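Local coordinates for protein pyruvate formate-lyase 2 (Archaeoglobus fulgidus, PDB 2F3O) that is of unknown function but belongs to the glycyl radical enzymes, related to pyruvate formate-lyase and glycerol dehydratase, and probably acts as a lyase, at residues A[153-158]-A[437-442]. Numbering follows the deposited sequence.
Sequences ISHVAV and TSSDAA. With GOL (glycerol), chain D.
His-155 and Ser-439 mark the nearest approach of the two backbones, 5.6 Å between their CA atoms, at an irregular break in strand 435-445 of the glycyl radical enzyme fold. Positive phi angles at His-155 and Ser-438 show that both chains turn here. No direct hydrogen bond joins 153-158 to 437-442; a water bridges them, donating to His-155 O (2.9 Å) and accepting from Ser-438 N.

His-155 contributes the largest area, 93 of 257 Å². Its CG lies anti to the carbonyl carbon, beside the backbone N (chi1 -64°), on the side where ND1 donates to Ile-153 O at 2.8 Å, with an N-H...O angle of 173° and the acceptor only 4° out of the ring plane, a geometry that would hold the ring's rotation. Asp-440 N stands 3.7 Å above one ring face, offset toward the rim, and Ser-439 OG approaches the ring obliquely, lying 3.4 Å from His-155 CB while itself bonded to Glu-428 and Asp-424. At the other end NE2 and glycerol O2 share a hydrogen bond, either possibly donating. An alanine in place of His-155 would probably leave glycerol O2 without its nitrogen partner and open a gap beside Asp-440 CB. The glycerol is also bound by Glu-428, Gln-271 and Asn-332, which outlines a buried polar pocket, consistent with a substrate site.

Ile-153 adds a van der Waals contact, its CG2 methyl 3.5 Å from Ser-438 OG, which bonds to Glu-149. The Asp-440 carboxylate divides its oxygens: OD1 meets Gln-541 NE2, and OD2 accepts from glycerol O2 at 3.1 Å.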
loop_
_atom_site.group_PDB
_atom_site.type_symbol
_atom_site.label_atom_id
_atom_site.label_comp_id
_atom_site.label_asym_id
_atom_site.label_seq_id
_atom_site.Cartn_x
_atom_site.Cartn_y
_atom_site.Cartn_z
ATOM N N ILE A 153 -4.714 27.952 -4.959
ATOM C CA ILE A 153 -4.910 27.456 -3.593
ATOM C C ILE A 153 -4.428 28.388 -2.490
ATOM O O ILE A 153 -5.254 28.894 -1.741
ATOM C CB ILE A 153 -4.328 26.050 -3.365
ATOM C CG1 ILE A 153 -4.750 25.114 -4.496
ATOM C CG2 ILE A 153 -4.761 25.506 -1.993
ATOM C CD1 ILE A 153 -6.213 24.860 -4.536
ATOM N N SER A 154 -3.116 28.600 -2.382
ATOM C CA SER A 154 -2.530 29.403 -1.296
ATOM C C SER A 154 -3.053 29.014 0.101
ATOM O O SER A 154 -3.142 27.819 0.424
ATOM C CB SER A 154 -2.743 30.895 -1.539
ATOM O OG SER A 154 -2.071 31.350 -2.695
ATOM N N HIS A 155 -3.412 30.014 0.906
ATOM C CA HIS A 155 -3.959 29.789 2.256
ATOM C C HIS A 155 -3.182 28.817 3.104
ATOM O O HIS A 155 -3.707 27.786 3.483
ATOM C CB HIS A 155 -5.406 29.305 2.194
ATOM C CG HIS A 155 -6.337 30.303 1.606
ATOM N ND1 HIS A 155 -6.467 30.477 0.247
ATOM C CD2 HIS A 155 -7.163 31.199 2.189
ATOM C CE1 HIS A 155 -7.347 31.428 0.015
ATOM N NE2 HIS A 155 -7.768 31.900 1.177
ATOM N N VAL A 156 -1.928 29.120 3.369
ATOM C CA VAL A 156 -1.133 28.258 4.207
ATOM C C VAL A 156 -0.129 29.136 4.917
ATOM O O VAL A 156 0.418 30.054 4.311
ATOM C CB VAL A 156 -0.445 27.121 3.373
ATOM C CG1 VAL A 156 0.224 27.661 2.131
ATOM C CG2 VAL A 156 0.533 26.321 4.225
ATOM N N ALA A 157 0.053 28.920 6.211
ATOM C CA ALA A 157 1.200 29.473 6.887
ATOM C C ALA A 157 2.459 28.669 6.499
ATOM O O ALA A 157 2.571 27.476 6.789
ATOM C CB ALA A 157 0.994 29.467 8.379
ATOM N N VAL A 158 3.379 29.355 5.825
ATOM C CA VAL A 158 4.650 28.840 5.345
ATOM C C VAL A 158 5.542 28.325 6.458
ATOM O O VAL A 158 5.692 28.967 7.492
ATOM C CB VAL A 158 5.384 29.986 4.670
ATOM C CG1 VAL A 158 6.730 29.552 4.162
ATOM C CG2 VAL A 158 4.539 30.555 3.561
ATOM N N THR A 437 -4.231 23.090 3.992
ATOM C CA THR A 437 -5.627 23.019 4.422
ATOM C C THR A 437 -6.640 23.671 3.500
ATOM O O THR A 437 -7.830 23.551 3.768
ATOM C CB THR A 437 -5.824 23.621 5.800
ATOM O OG1 THR A 437 -5.487 25.015 5.749
ATOM C CG2 THR A 437 -4.941 22.898 6.812
ATOM N N SER A 438 -6.165 24.310 2.420
ATOM C CA SER A 438 -6.978 25.106 1.461
ATOM C C SER A 438 -8.075 25.823 2.210
ATOM O O SER A 438 -9.262 25.503 2.072
ATOM C CB SER A 438 -7.568 24.249 0.336
ATOM O OG SER A 438 -7.981 25.073 -0.741
ATOM N N SER A 439 -7.666 26.755 3.050
ATOM C CA SER A 439 -8.484 27.078 4.179
ATOM C C SER A 439 -9.700 27.924 3.825
ATOM O O SER A 439 -10.625 28.023 4.613
ATOM C CB SER A 439 -7.638 27.726 5.247
ATOM O OG SER A 439 -7.397 29.074 4.899
ATOM N N ASP A 440 -9.721 28.516 2.636
ATOM C CA ASP A 440 -10.943 29.167 2.174
ATOM C C ASP A 440 -11.324 28.613 0.827
ATOM O O ASP A 440 -11.366 29.346 -0.145
ATOM C CB ASP A 440 -10.778 30.681 2.059
ATOM C CG ASP A 440 -12.109 31.419 2.143
ATOM O OD1 ASP A 440 -13.112 30.798 2.531
ATOM O OD2 ASP A 440 -12.161 32.620 1.821
ATOM N N ALA A 441 -11.596 27.319 0.767
ATOM C CA ALA A 441 -11.775 26.682 -0.523
ATOM C C ALA A 441 -13.171 26.919 -1.054
ATOM O O ALA A 441 -13.370 27.017 -2.273
ATOM C CB ALA A 441 -11.487 25.229 -0.434
ATOM N N ALA A 442 -14.129 27.005 -0.132
ATOM C CA ALA A 442 -15.481 27.448 -0.464
ATOM C C ALA A 442 -16.146 28.165 0.684
ATOM O O ALA A 442 -15.740 28.056 1.842
ATOM C CB ALA A 442 -16.353 26.289 -0.909
HETATM C C1 GOL D . -8.710 34.175 4.263
HETATM O O1 GOL D . -9.310 32.916 4.159
HETATM C C2 GOL D . -9.199 35.056 3.135
HETATM O O2 GOL D . -9.524 34.324 1.966
HETATM C C3 GOL D . -8.070 36.029 2.894
HETATM O O3 GOL D . -8.630 37.208 2.386
HETATM O O HOH W 1 -3.588 25.378 1.915
#